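Local structure of gliding motility protein MglB (Myxococcus xanthus, 6IZW) at residues V30-D35 and T53-L58; L90-V95 and V100-F105. The protein probably serves as a molecular adaptor and guanine-nucleotide exchange factor in the gliding motility of the bacterium. The protein carries 1 engineered substitution. All coordinates share one frame; numbering follows the deposited sequence.

Contact 1: V30-D35 and T53-L58; sequences VVFLVD and TSLASL
F32 drives its ring from strand 28-35 against L55 of helix 52-72, the two side chains meeting at about a right angle. CE2 of the ring lies 3.5 Å from L55 CD2 and 3.6 Å from L55 CG, while CZ of F32 rests 3.9 Å from L55 CB, so the CE2-CZ side of the ring lies along CB, CG and CD2 of the leucine. Placing CG between the backbone N and the carbonyl carbon (chi1 63°) lifts the ring off the strand, and its CE1 also approaches A56 CA. Further along, V34 sets CG2 3.7 Å from A56 CB and 3.4 Å from A56 O; the small alanine lets the strand come near. Packing slackens at V30, whose CG2 stays 4.7 Å from L55 CD2. S57 points away from the strand, and S54, S57 and L58 pack on another protein's chain, S54 and L58 also on the second subunit. With an alanine in place of F32, a gap would probably open between strand and helix, leaving L55 without the ring it leans on. The side chains that meet are all apolar, so the 52° crossing probably rests on fit of shape rather than directed polar bonds.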
ATOM      1  N   VAL B  30     -16.347  -0.571 -14.115  1.00 89.86           N
ATOM      2  CA  VAL B  30     -16.499  -0.386 -12.671  1.00 88.78           C
ATOM      3  C   VAL B  30     -16.138   1.046 -12.297  1.00 74.70           C
ATOM      4  O   VAL B  30     -15.419   1.745 -13.013  1.00 78.97           O
ATOM      5  CB  VAL B  30     -15.643  -1.351 -11.799  1.00 88.48           C
ATOM      6  CG1 VAL B  30     -15.824  -2.785 -12.221  1.00 84.05           C
ATOM      7  CG2 VAL B  30     -14.152  -0.918 -11.710  1.00 84.14           C
ATOM      8  N   VAL B  31     -16.677   1.477 -11.163  1.00 71.92           N
ATOM      9  CA  VAL B  31     -16.297   2.722 -10.505  1.00 73.38           C
ATOM     10  C   VAL B  31     -16.211   2.425  -9.015  1.00 75.59           C
ATOM     11  O   VAL B  31     -16.987   1.615  -8.500  1.00 80.05           O
ATOM     12  CB  VAL B  31     -17.317   3.846 -10.783  1.00 73.90           C
ATOM     13  CG1 VAL B  31     -17.240   4.955  -9.717  1.00 67.91           C
ATOM     14  CG2 VAL B  31     -17.133   4.403 -12.189  1.00 84.77           C
ATOM     15  N   PHE B  32     -15.266   3.055  -8.317  1.00 68.91           N
ATOM     16  CA  PHE B  32     -15.284   2.948  -6.863  1.00 67.18           C
ATOM     17  C   PHE B  32     -14.529   4.111  -6.243  1.00 65.17           C
ATOM     18  O   PHE B  32     -13.770   4.817  -6.912  1.00 65.52           O
ATOM     19  CB  PHE B  32     -14.723   1.603  -6.365  1.00 67.22           C
ATOM     20  CG  PHE B  32     -13.283   1.364  -6.706  1.00 63.48           C
ATOM     21  CD1 PHE B  32     -12.272   1.799  -5.862  1.00 61.15           C
ATOM     22  CD2 PHE B  32     -12.939   0.675  -7.860  1.00 65.58           C
ATOM     23  CE1 PHE B  32     -10.933   1.570  -6.175  1.00 66.20           C
ATOM     24  CE2 PHE B  32     -11.608   0.440  -8.185  1.00 65.58           C
ATOM     25  CZ  PHE B  32     -10.600   0.882  -7.344  1.00 61.27           C
ATOM     26  N   LEU B  33     -14.767   4.294  -4.944  1.00 59.08           N
ATOM     27  CA  LEU B  33     -14.224   5.387  -4.160  1.00 55.06           C
ATOM     28  C   LEU B  33     -13.482   4.797  -2.967  1.00 62.48           C
ATOM     29  O   LEU B  33     -14.025   3.936  -2.269  1.00 54.84           O
ATOM     30  CB  LEU B  33     -15.346   6.320  -3.701  1.00 63.20           C
ATOM     31  CG  LEU B  33     -14.905   7.688  -3.192  1.00 64.40           C
ATOM     32  CD1 LEU B  33     -14.416   8.520  -4.368  1.00 66.40           C
ATOM     33  CD2 LEU B  33     -16.012   8.419  -2.406  1.00 63.00           C
ATOM     34  N   VAL B  34     -12.245   5.247  -2.736  1.00 61.70           N
ATOM     35  CA  VAL B  34     -11.375   4.657  -1.722  1.00 49.33           C
ATOM     36  C   VAL B  34     -10.691   5.765  -0.934  1.00 50.51           C
ATOM     37  O   VAL B  34     -10.207   6.747  -1.506  1.00 51.70           O
ATOM     38  CB  VAL B  34     -10.327   3.703  -2.338  1.00 54.08           C
ATOM     39  CG1 VAL B  34      -9.526   4.391  -3.421  1.00 48.56           C
ATOM     40  CG2 VAL B  34      -9.387   3.171  -1.265  1.00 51.31           C
ATOM     41  N   ASP B  35     -10.672   5.613   0.383  1.00 52.67           N
ATOM     42  CA  ASP B  35      -9.870   6.472   1.237  1.00 55.47           C
ATOM     43  C   ASP B  35      -8.380   6.232   0.986  1.00 50.72           C
ATOM     44  O   ASP B  35      -7.961   5.153   0.555  1.00 47.20           O
ATOM     45  CB  ASP B  35     -10.214   6.194   2.705  1.00 52.93           C
ATOM     46  CG  ASP B  35      -9.681   7.250   3.642  1.00 59.14           C
ATOM     47  OD1 ASP B  35      -8.440   7.377   3.785  1.00 59.20           O
ATOM     48  OD2 ASP B  35     -10.515   7.955   4.251  1.00 71.70           O
ATOM     49  N   THR B  53     -12.484  -5.053  -2.740  1.00 54.55           N
ATOM     50  CA  THR B  53     -11.716  -4.810  -1.522  1.00 55.72           C
ATOM     51  C   THR B  53     -10.216  -4.843  -1.810  1.00 51.97           C
ATOM     52  O   THR B  53      -9.471  -3.972  -1.345  1.00 45.31           O
ATOM     53  CB  THR B  53     -12.091  -5.822  -0.439  1.00 54.46           C
ATOM     54  OG1 THR B  53     -13.375  -5.479   0.095  1.00 64.61           O
ATOM     55  CG2 THR B  53     -11.086  -5.788   0.690  1.00 45.16           C
ATOM     56  N   SER B  54      -9.768  -5.826  -2.600  1.00 50.94           N
ATOM     57  CA  SER B  54      -8.383  -5.850  -3.064  1.00 49.73           C
ATOM     58  C   SER B  54      -8.063  -4.637  -3.933  1.00 52.33           C
ATOM     59  O   SER B  54      -6.988  -4.041  -3.803  1.00 49.68           O
ATOM     60  CB  SER B  54      -8.118  -7.132  -3.851  1.00 51.97           C
ATOM     61  OG  SER B  54      -8.184  -8.282  -3.035  1.00 57.87           O
ATOM     62  N   LEU B  55      -8.980  -4.272  -4.835  1.00 55.59           N
ATOM     63  CA  LEU B  55      -8.766  -3.122  -5.711  1.00 53.01           C
ATOM     64  C   LEU B  55      -8.527  -1.855  -4.902  1.00 47.73           C
ATOM     65  O   LEU B  55      -7.572  -1.111  -5.156  1.00 45.18           O
ATOM     66  CB  LEU B  55      -9.971  -2.951  -6.632  1.00 58.41           C
ATOM     67  CG  LEU B  55      -9.804  -2.728  -8.132  1.00 60.77           C
ATOM     68  CD1 LEU B  55      -8.740  -3.634  -8.753  1.00 62.44           C
ATOM     69  CD2 LEU B  55     -11.157  -2.983  -8.777  1.00 69.16           C
ATOM     70  N   ALA B  56      -9.373  -1.610  -3.900  1.00 47.43           N
ATOM     71  CA  ALA B  56      -9.215  -0.431  -3.057  1.00 48.04           C
ATOM     72  C   ALA B  56      -7.865  -0.413  -2.353  1.00 46.69           C
ATOM     73  O   ALA B  56      -7.293   0.662  -2.126  1.00 44.06           O
ATOM     74  CB  ALA B  56     -10.338  -0.376  -2.023  1.00 43.90           C
ATOM     75  N   SER B  57      -7.350  -1.587  -1.979  1.00 45.26           N
ATOM     76  CA  SER B  57      -6.124  -1.639  -1.188  1.00 47.08           C
ATOM     77  C   SER B  57      -4.898  -1.377  -2.059  1.00 40.24           C
ATOM     78  O   SER B  57      -3.980  -0.662  -1.652  1.00 35.62           O
ATOM     79  CB  SER B  57      -6.018  -3.002  -0.492  1.00 44.66           C
ATOM     80  OG  SER B  57      -4.896  -3.054   0.362  1.00 47.82           O
ATOM     81  N   LEU B  58      -4.877  -1.964  -3.255  1.00 40.84           N
ATOM     82  CA  LEU B  58      -3.816  -1.696  -4.212  1.00 45.26           C
ATOM     83  C   LEU B  58      -3.867  -0.250  -4.690  1.00 46.89           C
ATOM     84  O   LEU B  58      -2.823   0.396  -4.858  1.00 43.66           O
ATOM     85  CB  LEU B  58      -3.946  -2.657  -5.388  1.00 43.49           C
ATOM     86  CG  LEU B  58      -3.789  -4.131  -5.050  1.00 48.73           C
ATOM     87  CD1 LEU B  58      -4.398  -4.979  -6.159  1.00 48.00           C
ATOM     88  CD2 LEU B  58      -2.306  -4.476  -4.852  1.00 39.73           C
TER

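Contact 2: L90-V95 and V100-F105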
ATOM      1  N   LEU B  90      -7.729   2.276 -17.173  1.00 82.79           N
ATOM      2  CA  LEU B  90      -8.014   2.715 -15.817  1.00 78.45           C
ATOM      3  C   LEU B  90      -7.539   4.146 -15.618  1.00 72.81           C
ATOM      4  O   LEU B  90      -6.409   4.485 -15.972  1.00 76.76           O
ATOM      5  CB  LEU B  90      -7.349   1.768 -14.810  1.00 73.03           C
ATOM      6  CG  LEU B  90      -6.950   2.316 -13.445  1.00 76.73           C
ATOM      7  CD1 LEU B  90      -8.161   2.529 -12.552  1.00 81.35           C
ATOM      8  CD2 LEU B  90      -5.929   1.388 -12.791  1.00 78.03           C
ATOM      9  N   TYR B  91      -8.402   4.979 -15.048  1.00 72.09           N
ATOM     10  CA  TYR B  91      -8.057   6.341 -14.673  1.00 74.80           C
ATOM     11  C   TYR B  91      -8.569   6.589 -13.262  1.00 70.50           C
ATOM     12  O   TYR B  91      -9.637   6.092 -12.891  1.00 68.22           O
ATOM     13  CB  TYR B  91      -8.650   7.369 -15.671  1.00 75.93           C
ATOM     14  CG  TYR B  91      -8.605   8.814 -15.216  1.00 71.55           C
ATOM     15  CD1 TYR B  91      -7.563   9.653 -15.603  1.00 77.13           C
ATOM     16  CD2 TYR B  91      -9.612   9.350 -14.428  1.00 74.45           C
ATOM     17  CE1 TYR B  91      -7.513  10.984 -15.193  1.00 76.48           C
ATOM     18  CE2 TYR B  91      -9.574  10.680 -14.012  1.00 80.34           C
ATOM     19  CZ  TYR B  91      -8.521  11.493 -14.400  1.00 80.07           C
ATOM     20  OH  TYR B  91      -8.468  12.816 -13.998  1.00 85.22           O
HETATM   21  N   MSE B  92      -7.788   7.331 -12.473  1.00 69.93           N
HETATM   22  CA  MSE B  92      -8.117   7.664 -11.082  1.00 66.08           C
HETATM   23  C   MSE B  92      -7.788   9.123 -10.786  1.00 70.37           C
HETATM   24  O   MSE B  92      -6.870   9.668 -11.385  1.00 75.21           O
HETATM   25  CB  MSE B  92      -7.330   6.784 -10.111  1.00 69.19           C
HETATM   26  CG  MSE B  92      -6.776   5.518 -10.727  1.00 75.20           C
HETATM   27 SE   MSE B  92      -5.536   4.562  -9.548  1.00113.39          SE
HETATM   28  CE  MSE B  92      -4.060   5.773  -9.502  1.00 76.78           C
ATOM     29  N   THR B  93      -8.490   9.750  -9.843  1.00 67.34           N
ATOM     30  CA  THR B  93      -8.174  11.124  -9.469  1.00 69.11           C
ATOM     31  C   THR B  93      -8.443  11.345  -7.984  1.00 71.36           C
ATOM     32  O   THR B  93      -9.395  10.788  -7.420  1.00 71.42           O
ATOM     33  CB  THR B  93      -8.973  12.142 -10.302  1.00 73.62           C
ATOM     34  OG1 THR B  93      -8.894  13.440  -9.689  1.00 74.83           O
ATOM     35  CG2 THR B  93     -10.431  11.728 -10.420  1.00 71.26           C
ATOM     36  N   ILE B  94      -7.599  12.167  -7.367  1.00 62.74           N
ATOM     37  CA  ILE B  94      -7.741  12.521  -5.961  1.00 66.46           C
ATOM     38  C   ILE B  94      -8.883  13.525  -5.819  1.00 72.09           C
ATOM     39  O   ILE B  94      -8.891  14.572  -6.473  1.00 75.55           O
ATOM     40  CB  ILE B  94      -6.427  13.082  -5.394  1.00 61.48           C
ATOM     41  CG1 ILE B  94      -5.407  11.955  -5.193  1.00 68.02           C
ATOM     42  CG2 ILE B  94      -6.661  13.761  -4.059  1.00 60.54           C
ATOM     43  CD1 ILE B  94      -4.526  11.682  -6.391  1.00 71.19           C
ATOM     44  N   VAL B  95      -9.860  13.193  -4.970  1.00 73.16           N
ATOM     45  CA  VAL B  95     -11.032  14.024  -4.717  1.00 65.72           C
ATOM     46  C   VAL B  95     -10.964  14.514  -3.278  1.00 70.11           C
ATOM     47  O   VAL B  95     -11.415  13.828  -2.355  1.00 80.22           O
ATOM     48  CB  VAL B  95     -12.342  13.251  -4.975  1.00 69.38           C
ATOM     49  CG1 VAL B  95     -13.549  14.137  -4.723  1.00 72.07           C
ATOM     50  CG2 VAL B  95     -12.371  12.677  -6.383  1.00 72.41           C
ATOM     51  N   VAL B 100     -10.098   9.104  -3.124  1.00 53.56           N
ATOM     52  CA  VAL B 100      -9.603   8.787  -4.456  1.00 56.63           C
ATOM     53  C   VAL B 100     -10.756   8.170  -5.229  1.00 61.17           C
ATOM     54  O   VAL B 100     -11.339   7.178  -4.779  1.00 61.96           O
ATOM     55  CB  VAL B 100      -8.414   7.804  -4.427  1.00 55.39           C
ATOM     56  CG1 VAL B 100      -8.024   7.381  -5.839  1.00 51.75           C
ATOM     57  CG2 VAL B 100      -7.231   8.394  -3.687  1.00 56.10           C
ATOM     58  N   LEU B 101     -11.088   8.735  -6.390  1.00 62.93           N
ATOM     59  CA  LEU B 101     -12.106   8.132  -7.240  1.00 66.26           C
ATOM     60  C   LEU B 101     -11.425   7.389  -8.373  1.00 61.07           C
ATOM     61  O   LEU B 101     -10.444   7.865  -8.938  1.00 68.31           O
ATOM     62  CB  LEU B 101     -13.085   9.164  -7.804  1.00 70.64           C
ATOM     63  CG  LEU B 101     -14.510   8.643  -8.080  1.00 71.82           C
ATOM     64  CD1 LEU B 101     -15.430   9.813  -8.344  1.00 79.17           C
ATOM     65  CD2 LEU B 101     -14.619   7.629  -9.229  1.00 69.21           C
ATOM     66  N   VAL B 102     -11.945   6.212  -8.685  1.00 59.91           N
ATOM     67  CA  VAL B 102     -11.343   5.316  -9.657  1.00 64.93           C
ATOM     68  C   VAL B 102     -12.412   4.900 -10.652  1.00 70.84           C
ATOM     69  O   VAL B 102     -13.549   4.588 -10.274  1.00 72.29           O
ATOM     70  CB  VAL B 102     -10.720   4.071  -8.990  1.00 65.10           C
ATOM     71  CG1 VAL B 102     -10.274   3.080 -10.049  1.00 68.98           C
ATOM     72  CG2 VAL B 102      -9.567   4.459  -8.086  1.00 60.50           C
ATOM     73  N   VAL B 103     -12.044   4.913 -11.928  1.00 70.69           N
ATOM     74  CA  VAL B 103     -12.893   4.465 -13.020  1.00 70.91           C
ATOM     75  C   VAL B 103     -12.045   3.583 -13.918  1.00 72.58           C
ATOM     76  O   VAL B 103     -10.991   4.018 -14.398  1.00 76.35           O
ATOM     77  CB  VAL B 103     -13.471   5.647 -13.820  1.00 76.54           C
ATOM     78  CG1 VAL B 103     -14.635   5.184 -14.682  1.00 80.50           C
ATOM     79  CG2 VAL B 103     -13.906   6.768 -12.888  1.00 71.53           C
ATOM     80  N   ILE B 104     -12.483   2.347 -14.136  1.00 70.64           N
ATOM     81  CA  ILE B 104     -11.916   1.534 -15.200  1.00 81.97           C
ATOM     82  C   ILE B 104     -13.034   1.237 -16.185  1.00 86.35           C
ATOM     83  O   ILE B 104     -14.194   1.063 -15.795  1.00 84.78           O
ATOM     84  CB  ILE B 104     -11.223   0.244 -14.701  1.00 84.80           C
ATOM     85  CG1 ILE B 104     -12.178  -0.692 -13.965  1.00 81.95           C
ATOM     86  CG2 ILE B 104     -10.038   0.587 -13.791  1.00 84.50           C
ATOM     87  CD1 ILE B 104     -11.453  -1.660 -13.082  1.00 82.50           C
ATOM     88  N   PHE B 105     -12.687   1.243 -17.467  1.00 91.84           N
ATOM     89  CA  PHE B 105     -13.679   1.232 -18.527  1.00 95.29           C
ATOM     90  C   PHE B 105     -13.143   0.438 -19.704  1.00 99.70           C
ATOM     91  O   PHE B 105     -11.938   0.202 -19.826  1.00 98.00           O
ATOM     92  CB  PHE B 105     -14.041   2.658 -18.972  1.00 96.06           C
ATOM     93  CG  PHE B 105     -12.846   3.550 -19.188  1.00 95.80           C
ATOM     94  CD1 PHE B 105     -12.108   3.476 -20.358  1.00 97.42           C
ATOM     95  CD2 PHE B 105     -12.458   4.462 -18.215  1.00 93.18           C
ATOM     96  CE1 PHE B 105     -11.010   4.289 -20.555  1.00 97.57           C
ATOM     97  CE2 PHE B 105     -11.360   5.282 -18.409  1.00 88.23           C
ATOM     98  CZ  PHE B 105     -10.636   5.194 -19.580  1.00 92.62           C
TER
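M92, built as selenomethionine, and V102 lie side by side and point the same way, M92 CB resting 3.8 Å from V102 CG2. The M92 chain runs extended through CG to SE (chi2 171°), leading away from the neighbouring strand, and bends at chi3, which turns CE; the side chain reaches N62 and V63 of helix 52-72. L90 behaves differently: with CG anti to the backbone N (chi1 152°), it crosses V102 obliquely, though the modelled position of its CD1 is doubtful. V102 is thus flanked, approximately, by M92 and L90. At the other end of this face, I94 CG1 comes more loosely, 4.3 Å, to V100 CG2.

Y91, T93, L101 and V103 occupy the reverse face. There V95 runs alongside L101, its CG2 3.9 Å from L101 CB, and the F105 ring offers its edge to Y91, with CE2 4.4 Å from Y91 CB. L101 and V103 also pack on helix 111-130, through L125 and I118.

Between the two layers the backbones pair through four hydrogen bonds. Y91 and V103 exchange N-H and carbonyl in both directions, each bond 2.8 Å from N to O. T93 and L101 pair in the same reciprocal way, T93 N to L101 O and L101 N to T93 O both 2.9 Å. L90, M92 and I94 form the non-hydrogen-bonded pairs with I104, V102 and V100. The strands run antiparallel at 166°, forming the beta hairpin of strands 88-94 and 99-106 within the antiparallel sheet of the Roadblock/LC7 fold, where helices pack on both faces.

In the fold
Contacts 1 and 2 share one sheet, their centres about 9 Å apart, because strand 28-35 lies next to strand 99-106. F32 O and V102 N are 2.9 Å apart, a probable hydrogen bond, and V34 N probably bonds to V100 O at 3.0 Å. On one face, T59 of helix 52-72 touches F32 and V34 from contact 1 as well as V100 and V102 from contact 2. On the other, V31 CG2 packs 3.6 Å from V103 CG1. Both contacts also reach the second subunit, where I73 meets L55 of contact 1 and I104 of contact 2. The hairpin and strand 28-35 thus belong to one sheet, with helix 52-72 packed on it.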